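Local coordinates for protein 1H-3-hydroxy-4-oxoquinoline 2,4-dioxygenase (Pseudomonas putida, PDB 3IBT) that catalyses the cofactor-independent, ring-cleaving dioxygenation of 3-hydroxy-1H-quinolin-4-one to N-formylanthranilate and carbon monoxide in oxoquinoline degradation, at residues A[34-39]-A[243-248]; A[87-92]-A[111-116]; A[97-102]-A[119-124]; A[203-208]-A[231-236]. All blocks are in the same frame, centred on the assembly; numbering follows the deposited sequence.

Contact 1: residues A[34-39]-A[243-248]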
# COMPACT_ATOMS: atom_id res chain seq x y z
N HIS A 34 0.11 3.62 -9.99
CA HIS A 34 -1.14 4.32 -9.84
C HIS A 34 -2.25 3.53 -10.57
O HIS A 34 -3.45 3.64 -10.24
CB HIS A 34 -1.02 5.76 -10.36
CG HIS A 34 -0.93 5.85 -11.86
ND1 HIS A 34 -0.01 5.13 -12.59
CD2 HIS A 34 -1.63 6.58 -12.75
CE1 HIS A 34 -0.16 5.40 -13.88
NE2 HIS A 34 -1.14 6.28 -14.00
N ARG A 35 -1.85 2.70 -11.54
CA ARG A 35 -2.79 1.81 -12.23
C ARG A 35 -3.40 0.75 -11.27
O ARG A 35 -4.39 0.09 -11.56
CB ARG A 35 -2.10 1.17 -13.45
CG ARG A 35 -1.59 2.21 -14.45
CD ARG A 35 -0.65 1.64 -15.55
NE ARG A 35 0.61 1.11 -15.01
CZ ARG A 35 1.43 0.26 -15.63
NH1 ARG A 35 1.12 -0.21 -16.83
NH2 ARG A 35 2.56 -0.16 -15.04
N LEU A 36 -2.81 0.55 -10.11
CA LEU A 36 -3.48 -0.30 -9.15
C LEU A 36 -4.84 0.34 -8.82
O LEU A 36 -5.80 -0.35 -8.48
CB LEU A 36 -2.65 -0.49 -7.88
CG LEU A 36 -3.21 -1.45 -6.81
CD1 LEU A 36 -3.42 -2.88 -7.35
CD2 LEU A 36 -2.35 -1.51 -5.56
N PHE A 37 -4.93 1.65 -8.94
CA PHE A 37 -6.10 2.34 -8.46
C PHE A 37 -7.06 2.67 -9.57
O PHE A 37 -7.96 3.46 -9.39
CB PHE A 37 -5.72 3.61 -7.67
CG PHE A 37 -4.89 3.33 -6.44
CD1 PHE A 37 -3.52 3.65 -6.42
CD2 PHE A 37 -5.46 2.73 -5.32
CE1 PHE A 37 -2.73 3.39 -5.29
CE2 PHE A 37 -4.68 2.45 -4.18
CZ PHE A 37 -3.31 2.79 -4.17
N LYS A 38 -6.90 2.02 -10.71
CA LYS A 38 -7.53 2.51 -11.91
C LYS A 38 -9.03 2.46 -11.77
O LYS A 38 -9.73 3.35 -12.31
CB LYS A 38 -7.07 1.77 -13.17
CG LYS A 38 -7.51 0.32 -13.27
CD LYS A 38 -7.08 -0.24 -14.62
CE LYS A 38 -7.94 -1.45 -15.00
NZ LYS A 38 -7.22 -2.59 -15.67
N ASN A 39 -9.52 1.43 -11.04
CA ASN A 39 -10.97 1.23 -10.85
C ASN A 39 -11.48 2.05 -9.70
O ASN A 39 -12.54 2.62 -9.80
CB ASN A 39 -11.35 -0.23 -10.66
CG ASN A 39 -11.10 -1.09 -11.89
OD1 ASN A 39 -11.07 -0.59 -13.04
ND2 ASN A 39 -10.89 -2.40 -11.66
N THR A 243 -8.73 -12.49 -3.87
CA THR A 243 -7.53 -11.84 -4.36
C THR A 243 -6.83 -10.96 -3.33
O THR A 243 -7.44 -10.56 -2.32
CB THR A 243 -7.97 -10.99 -5.59
OG1 THR A 243 -7.81 -11.78 -6.75
CG2 THR A 243 -7.29 -9.58 -5.72
N HIS A 244 -5.57 -10.65 -3.61
CA HIS A 244 -4.76 -9.73 -2.79
C HIS A 244 -5.01 -8.21 -3.06
O HIS A 244 -4.55 -7.39 -2.27
CB HIS A 244 -3.27 -10.15 -2.96
CG HIS A 244 -2.26 -9.29 -2.23
ND1 HIS A 244 -2.26 -9.10 -0.86
CD2 HIS A 244 -1.16 -8.63 -2.69
CE1 HIS A 244 -1.23 -8.35 -0.52
NE2 HIS A 244 -0.54 -8.05 -1.61
N PHE A 245 -5.74 -7.84 -4.13
CA PHE A 245 -5.92 -6.41 -4.51
C PHE A 245 -7.38 -6.06 -4.54
O PHE A 245 -8.03 -6.01 -5.60
CB PHE A 245 -5.32 -6.15 -5.85
CG PHE A 245 -4.15 -7.01 -6.12
CD1 PHE A 245 -4.32 -8.26 -6.71
CD2 PHE A 245 -2.87 -6.59 -5.76
CE1 PHE A 245 -3.22 -9.09 -6.97
CE2 PHE A 245 -1.75 -7.39 -6.02
CZ PHE A 245 -1.93 -8.66 -6.63
N PRO A 246 -7.95 -5.86 -3.35
CA PRO A 246 -9.36 -5.50 -3.32
C PRO A 246 -9.69 -4.21 -4.12
O PRO A 246 -10.83 -4.00 -4.54
CB PRO A 246 -9.65 -5.33 -1.82
CG PRO A 246 -8.34 -5.28 -1.13
CD PRO A 246 -7.35 -5.96 -1.99
N SER A 247 -8.71 -3.36 -4.33
CA SER A 247 -8.96 -2.15 -5.10
C SER A 247 -9.20 -2.47 -6.57
O SER A 247 -9.77 -1.67 -7.28
CB SER A 247 -7.77 -1.24 -4.97
OG SER A 247 -6.60 -1.98 -5.31
N LEU A 248 -8.75 -3.64 -7.02
CA LEU A 248 -8.92 -4.04 -8.40
C LEU A 248 -10.08 -4.98 -8.48
O LEU A 248 -10.96 -4.78 -9.29
CB LEU A 248 -7.68 -4.78 -8.90
CG LEU A 248 -6.46 -3.96 -9.29
CD1 LEU A 248 -5.33 -4.93 -9.68
CD2 LEU A 248 -6.79 -3.01 -10.43
O HOH W 1 -8.71 0.15 -8.57
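L36 and L248 carry the apolar half of this contact, where the 3-10 turn 34-36 meets the short helix that begins just after F245. The two side chains cross at about a right angle, with L36 CD1 3.6 Å from L248 CD1. L36 holds CG anti to its backbone N (chi1 -176°), which sets CG 3.7 Å from S247 OG; CD1 also comes within 4.1 Å of F245 CD2. The second branch of L248 turns to the backbone, CD2 lying 3.4 Å from L36 O. Branched, wholly apolar side chains suit this place, since V162 and H165 of helix 160-169 pack against L248 too. An alanine in place of L248 would probably open a gap between L36 and that helix, leaving L36 CD1 without its nearest neighbour across the contact.

The polar links are lighter. One water donates to L36 O at 3.0 Å and to S247 O, and accepts a weak bond from N39 N. N39 ND2 adds a weak bond of 3.4 Å to L248 O, bent to 146°; its stronger partner is D161, and an amide with two N-H groups can serve both. L248 N bonds to the N-cap carbonyl, F245 O, at 2.9 Å.

By similarity, H244 is the active-site proton donor/acceptor; it stacks on W153 and makes a weak bond to D120. Two leucines, one water and one weak amide bond join its loop to segment 34-39, so fitted apolar shape, more than strong polar bonding, appears to hold the two together.

Contact 2: residues A[87-92]-A[111-116]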
# COMPACT_ATOMS: atom_id res chain seq x y z
N ARG A 87 -1.85 21.19 3.80
CA ARG A 87 -2.00 20.91 5.25
C ARG A 87 -3.01 19.78 5.63
O ARG A 87 -2.69 18.94 6.48
CB ARG A 87 -2.24 22.20 6.07
CG ARG A 87 -0.97 22.80 6.73
CD ARG A 87 -1.09 24.34 6.93
NE ARG A 87 -0.67 25.13 5.73
CZ ARG A 87 -0.64 26.47 5.65
NH1 ARG A 87 -0.25 27.08 4.50
NH2 ARG A 87 -1.00 27.24 6.70
N ASP A 88 -4.19 19.74 5.02
CA ASP A 88 -5.21 18.72 5.39
C ASP A 88 -5.30 17.57 4.37
O ASP A 88 -5.50 17.81 3.17
CB ASP A 88 -6.60 19.36 5.61
CG ASP A 88 -6.53 20.90 5.83
OD1 ASP A 88 -5.68 21.35 6.66
OD2 ASP A 88 -7.32 21.66 5.20
N PHE A 89 -5.12 16.34 4.83
CA PHE A 89 -5.13 15.17 3.93
C PHE A 89 -5.13 13.81 4.64
O PHE A 89 -4.78 13.70 5.81
CB PHE A 89 -3.95 15.21 2.94
CG PHE A 89 -2.65 14.78 3.53
CD1 PHE A 89 -2.20 13.47 3.35
CD2 PHE A 89 -1.89 15.66 4.29
CE1 PHE A 89 -0.99 13.06 3.91
CE2 PHE A 89 -0.69 15.25 4.84
CZ PHE A 89 -0.24 13.95 4.66
N GLN A 90 -5.52 12.79 3.89
CA GLN A 90 -5.58 11.43 4.38
C GLN A 90 -4.80 10.60 3.40
O GLN A 90 -4.43 11.11 2.33
CB GLN A 90 -7.01 11.01 4.44
CG GLN A 90 -7.64 11.53 5.67
CD GLN A 90 -8.95 12.21 5.40
OE1 GLN A 90 -9.08 13.00 4.44
NE2 GLN A 90 -9.95 11.92 6.23
N MSE A 91 -4.52 9.34 3.76
CA MSE A 91 -3.88 8.41 2.83
C MSE A 91 -4.42 7.01 2.92
O MSE A 91 -4.89 6.59 3.96
CB MSE A 91 -2.38 8.42 3.03
CG MSE A 91 -1.96 8.76 4.43
SE MSE A 91 0.01 8.87 4.50
CE MSE A 91 0.27 10.43 3.32
N VAL A 92 -4.38 6.30 1.81
CA VAL A 92 -4.85 4.95 1.76
C VAL A 92 -3.75 4.21 1.09
O VAL A 92 -3.37 4.54 -0.02
CB VAL A 92 -6.13 4.84 0.90
CG1 VAL A 92 -6.31 3.43 0.33
CG2 VAL A 92 -7.37 5.30 1.68
N ALA A 111 -2.65 14.05 15.88
CA ALA A 111 -3.41 15.28 15.83
C ALA A 111 -3.55 15.73 14.38
O ALA A 111 -4.66 15.95 13.93
CB ALA A 111 -2.73 16.34 16.67
N ARG A 112 -2.44 15.84 13.67
CA ARG A 112 -2.43 16.24 12.25
C ARG A 112 -3.28 15.32 11.35
O ARG A 112 -4.30 15.72 10.78
CB ARG A 112 -1.00 16.23 11.75
CG ARG A 112 -0.75 16.96 10.46
CD ARG A 112 -0.25 18.38 10.72
NE ARG A 112 0.63 18.86 9.65
CZ ARG A 112 0.28 18.95 8.36
NH1 ARG A 112 -0.91 18.55 7.94
NH2 ARG A 112 1.14 19.42 7.47
N LEU A 113 -2.88 14.07 11.19
CA LEU A 113 -3.77 13.16 10.51
C LEU A 113 -4.27 12.05 11.43
O LEU A 113 -3.56 11.08 11.71
CB LEU A 113 -3.16 12.65 9.21
CG LEU A 113 -1.70 12.33 9.15
CD1 LEU A 113 -1.52 11.10 9.91
CD2 LEU A 113 -1.39 12.09 7.70
N PRO A 114 -5.52 12.22 11.92
CA PRO A 114 -6.13 11.37 12.95
C PRO A 114 -6.67 10.02 12.46
O PRO A 114 -7.22 9.27 13.27
CB PRO A 114 -7.28 12.25 13.49
CG PRO A 114 -7.62 13.20 12.37
CD PRO A 114 -6.43 13.30 11.46
N LYS A 115 -6.54 9.74 11.16
CA LYS A 115 -7.10 8.55 10.50
C LYS A 115 -6.32 8.14 9.28
O LYS A 115 -5.80 8.97 8.53
CB LYS A 115 -8.49 8.80 10.02
CG LYS A 115 -9.50 8.90 11.08
CD LYS A 115 -10.89 8.65 10.50
CE LYS A 115 -11.94 9.51 11.18
NZ LYS A 115 -13.30 9.01 10.80
N THR A 116 -6.29 6.84 9.04
CA THR A 116 -5.54 6.33 7.89
C THR A 116 -6.10 4.97 7.46
O THR A 116 -6.79 4.30 8.24
CB THR A 116 -4.05 6.29 8.25
OG1 THR A 116 -3.26 6.04 7.09
CG2 THR A 116 -3.79 5.22 9.31
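F89 and L113 meet where two neighbouring parallel strands of the alpha/beta-hydrolase sheet, 89-94 and 115-119, begin, L113 lying just ahead of the second; helix 97-107 links the strands in a beta-alpha-beta unit. L113 CD2 lies 3.7 Å from F89 CZ, approaching the ring obliquely. F89 sets its CG between the backbone N and the carbonyl carbon (chi1 79°), and the large ring then spans to the residues leading into the other strand. Nearer the surface, R87 CG lies over one face of the R112 guanidinium, 4.1 Å from NH2. R112 NH1 also approaches R87 O, but the modelled separation is too short to be trusted in detail.

Around this first shell, F25 of the next strand meets the F89 ring steeply, and I81 and L108 pack on it. L113 in turn rests on C105 and L108, so the crossover helix and its exit cover the pair; apolar groups suit that shielded side. K115 points its amine elsewhere, to F261, whose carbonyl and ring both receive it.

Deeper in the sheet, M91, present as selenomethionine, bonds through its backbone to I117. T116 OG1 stands 4.0 Å from M91 CG, and its hydrogen bond is with N101 OD1 of the crossover helix.

Contact 3: residues A[97-102]-A[119-124]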
# COMPACT_ATOMS: atom_id res chain seq x y z
N GLY A 97 3.13 -0.84 1.11
CA GLY A 97 3.01 0.62 1.11
C GLY A 97 2.59 1.10 2.50
O GLY A 97 2.87 2.22 2.88
N CYS A 98 1.94 0.25 3.27
CA CYS A 98 1.48 0.61 4.58
C CYS A 98 2.57 0.99 5.59
O CYS A 98 2.42 1.98 6.33
CB CYS A 98 0.64 -0.52 5.12
SG CYS A 98 -0.69 -0.96 3.93
N TRP A 99 3.65 0.20 5.63
CA TRP A 99 4.86 0.60 6.35
C TRP A 99 5.16 2.10 6.11
O TRP A 99 5.45 2.83 7.07
CB TRP A 99 6.10 -0.22 5.91
CG TRP A 99 6.01 -1.66 6.10
CD1 TRP A 99 5.79 -2.60 5.13
CD2 TRP A 99 6.14 -2.36 7.34
NE1 TRP A 99 5.74 -3.85 5.71
CE2 TRP A 99 5.94 -3.73 7.06
CE3 TRP A 99 6.35 -1.95 8.67
CZ2 TRP A 99 5.98 -4.71 8.06
CZ3 TRP A 99 6.39 -2.95 9.68
CH2 TRP A 99 6.20 -4.31 9.36
N VAL A 100 5.11 2.57 4.86
CA VAL A 100 5.27 4.02 4.55
C VAL A 100 4.14 4.90 5.18
O VAL A 100 4.40 5.88 5.86
CB VAL A 100 5.35 4.26 3.00
CG1 VAL A 100 5.52 5.73 2.67
CG2 VAL A 100 6.46 3.39 2.36
N ASN A 101 2.90 4.51 4.94
CA ASN A 101 1.73 5.12 5.54
C ASN A 101 1.89 5.36 7.06
O ASN A 101 1.80 6.51 7.54
CB ASN A 101 0.52 4.22 5.27
CG ASN A 101 -0.79 4.87 5.63
OD1 ASN A 101 -0.84 5.83 6.42
ND2 ASN A 101 -1.88 4.33 5.07
N ILE A 102 2.16 4.29 7.81
CA ILE A 102 2.30 4.41 9.25
C ILE A 102 3.49 5.27 9.66
O ILE A 102 3.44 5.98 10.67
CB ILE A 102 2.31 3.04 9.92
CG1 ILE A 102 0.99 2.37 9.62
CG2 ILE A 102 2.41 3.15 11.43
CD1 ILE A 102 -0.20 3.17 10.06
N ILE A 119 -4.65 -1.43 3.14
CA ILE A 119 -5.38 -2.41 2.39
C ILE A 119 -4.50 -3.65 2.23
O ILE A 119 -3.40 -3.57 1.69
CB ILE A 119 -5.81 -1.87 1.03
CG1 ILE A 119 -6.72 -0.66 1.22
CG2 ILE A 119 -6.51 -2.93 0.22
CD1 ILE A 119 -7.18 -0.02 -0.04
N ASP A 120 -4.97 -4.79 2.70
CA ASP A 120 -4.31 -6.03 2.39
C ASP A 120 -2.84 -6.04 2.73
O ASP A 120 -2.00 -6.42 1.92
CB ASP A 120 -4.53 -6.48 0.95
CG ASP A 120 -4.95 -7.95 0.90
OD1 ASP A 120 -6.13 -8.20 0.57
OD2 ASP A 120 -4.14 -8.86 1.28
N TRP A 121 -2.58 -5.62 3.97
CA TRP A 121 -1.29 -5.67 4.63
C TRP A 121 -1.31 -6.89 5.54
O TRP A 121 -2.19 -7.00 6.42
CB TRP A 121 -1.26 -4.49 5.56
CG TRP A 121 0.08 -4.10 6.00
CD1 TRP A 121 1.26 -4.50 5.48
CD2 TRP A 121 0.38 -3.16 7.02
NE1 TRP A 121 2.27 -3.88 6.13
CE2 TRP A 121 1.76 -3.04 7.07
CE3 TRP A 121 -0.41 -2.41 7.91
CZ2 TRP A 121 2.42 -2.19 7.97
CZ3 TRP A 121 0.24 -1.54 8.81
CH2 TRP A 121 1.64 -1.44 8.82
N LEU A 122 -0.34 -7.79 5.35
CA LEU A 122 -0.27 -9.04 6.10
C LEU A 122 0.16 -8.77 7.54
O LEU A 122 1.33 -8.50 7.83
CB LEU A 122 0.66 -10.02 5.39
CG LEU A 122 0.94 -11.39 6.00
CD1 LEU A 122 -0.26 -12.34 5.94
CD2 LEU A 122 2.15 -11.98 5.30
N LEU A 123 -0.82 -8.85 8.43
CA LEU A 123 -0.61 -8.35 9.78
C LEU A 123 0.36 -9.20 10.58
O LEU A 123 0.92 -8.74 11.59
CB LEU A 123 -1.93 -8.22 10.50
CG LEU A 123 -2.84 -7.21 9.84
CD1 LEU A 123 -4.18 -7.27 10.53
CD2 LEU A 123 -2.31 -5.79 9.86
N GLN A 124 0.63 -10.42 10.11
CA GLN A 124 1.47 -11.29 10.86
C GLN A 124 2.24 -12.20 9.89
O GLN A 124 1.62 -12.88 9.07
CB GLN A 124 0.54 -12.08 11.73
CG GLN A 124 1.20 -12.64 12.93
CD GLN A 124 0.33 -12.45 14.15
OE1 GLN A 124 0.25 -11.32 14.68
NE2 GLN A 124 -0.31 -13.55 14.63
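C98 and W121 face each other at the start of helix 97-107, which in the alpha/beta-hydrolase fold follows the turn known as the nucleophile elbow. The tight part is built round the W121 indole. C98 CB makes a CH-pi contact over one face, 3.4 Å from the centroid of the six-membered ring. C98 SG, anti to its own carbonyl carbon (chi1 -54°), reaches the same indole, 4.1 Å from the centroid of the five-membered ring, as a sulfur-aromatic contact. A small, polarisable cysteine suits a place where helix and ring come so near. W99 adds a T-shaped stack in which the edge of W121 points to the face of W99, the planes standing at 89°; W121 CZ2 lies over the centre of the W99 indole, 3.8 Å from its CD2.

The looser side lies at the ends of this group. I102 CG1 brushes the far rim of the indole, 3.9 Å from W121 CH2. Further on, the chain turns away: L122 and Q124 are partly exposed, and L122 packs on Y220 and P215. D120, which by similarity raises the basicity of the active-site histidine, points away from the helix, its OD1 accepting from the backbone N atoms of S213 and Q214.

P195 packs on both tryptophans, whose NE1 atoms come within 3.5 Å: W99 NE1 and W121 NE1 are both donors, and no hydrogen bond joins them.

Contact 4: residues A[203-208]-A[231-236]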
# COMPACT_ATOMS: atom_id res chain seq x y z
N PRO A 203 3.13 6.23 19.61
CA PRO A 203 2.81 6.93 20.89
C PRO A 203 1.35 7.43 20.98
O PRO A 203 0.77 7.46 22.08
CB PRO A 203 3.78 8.12 20.91
CG PRO A 203 4.21 8.29 19.47
CD PRO A 203 4.18 6.92 18.84
N GLN A 204 0.79 7.84 19.84
CA GLN A 204 -0.56 8.33 19.74
C GLN A 204 -1.15 7.70 18.49
O GLN A 204 -0.65 7.89 17.37
CB GLN A 204 -0.56 9.84 19.60
CG GLN A 204 0.01 10.58 20.78
CD GLN A 204 -0.20 12.09 20.65
OE1 GLN A 204 -0.72 12.57 19.63
NE2 GLN A 204 0.21 12.85 21.68
N LYS A 205 -2.24 6.96 18.68
CA LYS A 205 -2.74 6.12 17.62
C LYS A 205 -3.92 6.75 16.88
O LYS A 205 -4.91 7.15 17.51
CB LYS A 205 -3.11 4.75 18.19
CG LYS A 205 -1.90 3.87 18.53
CD LYS A 205 -2.18 3.03 19.75
CE LYS A 205 -1.02 2.95 20.74
NZ LYS A 205 0.10 2.22 20.13
N PRO A 206 -3.81 6.87 15.54
CA PRO A 206 -4.97 7.26 14.74
C PRO A 206 -5.99 6.16 14.75
O PRO A 206 -5.68 5.03 15.15
CB PRO A 206 -4.41 7.34 13.32
CG PRO A 206 -3.20 6.56 13.34
CD PRO A 206 -2.62 6.64 14.71
N GLU A 207 -7.19 6.47 14.29
CA GLU A 207 -8.10 5.40 13.91
C GLU A 207 -7.54 4.81 12.60
O GLU A 207 -7.27 5.54 11.63
CB GLU A 207 -9.53 5.92 13.80
CG GLU A 207 -9.97 6.69 15.06
CD GLU A 207 -10.24 5.79 16.31
OE1 GLU A 207 -11.33 5.20 16.37
OE2 GLU A 207 -9.39 5.71 17.24
N ILE A 208 -7.29 3.50 12.64
CA ILE A 208 -6.73 2.76 11.50
C ILE A 208 -7.74 1.73 11.01
O ILE A 208 -8.28 0.94 11.81
CB ILE A 208 -5.41 2.03 11.88
CG1 ILE A 208 -4.50 2.98 12.67
CG2 ILE A 208 -4.71 1.49 10.61
CD1 ILE A 208 -3.19 2.39 13.11
N HIS A 231 -8.40 -3.23 21.03
CA HIS A 231 -7.72 -2.02 20.67
C HIS A 231 -8.62 -1.15 19.81
O HIS A 231 -8.64 -1.33 18.58
CB HIS A 231 -6.53 -2.44 19.84
CG HIS A 231 -5.52 -3.23 20.60
ND1 HIS A 231 -4.52 -2.64 21.35
CD2 HIS A 231 -5.34 -4.56 20.72
CE1 HIS A 231 -3.76 -3.58 21.89
NE2 HIS A 231 -4.24 -4.75 21.52
N SER A 232 -9.38 -0.21 20.41
CA SER A 232 -10.44 0.48 19.62
C SER A 232 -10.01 1.54 18.56
O SER A 232 -10.85 2.18 17.91
CB SER A 232 -11.60 0.98 20.52
OG SER A 232 -11.15 1.83 21.55
N TRP A 233 -8.71 1.67 18.36
CA TRP A 233 -8.18 2.46 17.27
C TRP A 233 -8.09 1.59 16.01
O TRP A 233 -7.65 2.08 14.94
CB TRP A 233 -6.81 3.03 17.63
CG TRP A 233 -5.85 2.00 18.13
CD1 TRP A 233 -5.65 1.63 19.43
CD2 TRP A 233 -4.98 1.18 17.35
NE1 TRP A 233 -4.70 0.63 19.51
CE2 TRP A 233 -4.27 0.33 18.25
CE3 TRP A 233 -4.71 1.07 15.98
CZ2 TRP A 233 -3.33 -0.61 17.83
CZ3 TRP A 233 -3.76 0.13 15.56
CH2 TRP A 233 -3.08 -0.69 16.49
N PHE A 234 -8.50 0.30 16.12
CA PHE A 234 -8.41 -0.66 15.00
C PHE A 234 -9.79 -1.11 14.49
O PHE A 234 -10.74 -1.33 15.26
CB PHE A 234 -7.47 -1.84 15.35
CG PHE A 234 -7.06 -2.69 14.17
CD1 PHE A 234 -6.12 -2.27 13.26
CD2 PHE A 234 -7.59 -3.95 14.00
CE1 PHE A 234 -5.76 -3.06 12.15
CE2 PHE A 234 -7.20 -4.75 12.90
CZ PHE A 234 -6.30 -4.29 11.98
N HIS A 235 -9.90 -1.19 13.17
CA HIS A 235 -11.15 -1.32 12.45
C HIS A 235 -10.89 -2.17 11.19
O HIS A 235 -10.68 -1.63 10.08
CB HIS A 235 -11.65 0.06 12.02
CG HIS A 235 -11.82 1.03 13.15
ND1 HIS A 235 -12.83 0.91 14.08
CD2 HIS A 235 -11.12 2.13 13.49
CE1 HIS A 235 -12.74 1.89 14.95
NE2 HIS A 235 -11.71 2.64 14.62
N PRO A 236 -10.92 -3.49 11.36
CA PRO A 236 -10.79 -4.35 10.19
C PRO A 236 -12.08 -4.29 9.35
O PRO A 236 -13.17 -4.06 9.89
CB PRO A 236 -10.60 -5.72 10.81
CG PRO A 236 -11.11 -5.62 12.20
CD PRO A 236 -11.17 -4.23 12.61
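I208 pairs in parallel with F234, their CA atoms 5.2 Å apart, and I208 N donates to W233 O at 2.7 Å with an angle of 173°, joining strand 207-212 to 234-238, the last strand of the sheet.

The W233 indole carries most of the side-chain packing. Its CG stands between the backbone N and the carbonyl carbon (chi1 52°), and the ring runs side by side with I208, whose CD1 is 3.4 Å from W233 CZ3. Over one face comes the aliphatic chain of K205, CD making a CH-pi contact 3.7 Å from the centroid of the five-membered ring; F234 CB lies over the opposite face, toward the rim. A lysine suits this place because its methylenes can cover an indole while NZ reaches out, here to the backbone carbonyls of D200 and L202. An alanine in place of W233 would probably leave a gap beside I208 CD1 and the K205 methylenes without the indole face they cover.

On the other side of the strands, H235 NE2 donates to E207 OE1 at 3.1 Å with an angle of 163°. The acceptor lies in the plane of the imidazole, whereas the N-H comes from above the carboxylate plane. The second oxygen, E207 OE2, sits 3.5 Å from W233 CA, beside the type I turn H231-F234.

Apolar packing on the I208 side and a histidine-carboxylate bond on the other thus flank one backbone link at the sheet edge. The carboxylate is likely to favour a protonated H235, so the strength of that bond may vary with pH.

In the fold
All four contacts belong to one alpha/beta-hydrolase domain. Along the chain, contact 1 spans the other three: its segments lie on either side of them all. Contacts 2 and 3 interlock, sharing helix 97-107 and the strand 115-119 region, and contact 4 follows. Contacts 2 and 4, with centres about 13 Å apart, adjoin in the sheet, where strands 115-119 and 207-212 are neighbours, P114 and T116 bonding to E207. Contacts 1 and 3, whose centres are about 15 Å apart, meet where H244 approaches D120. The centre of contact 4 lies about 24 Å from that of contact 1, at the outermost strand. The sheet thus ties its edge to loops carrying the probable catalytic residues.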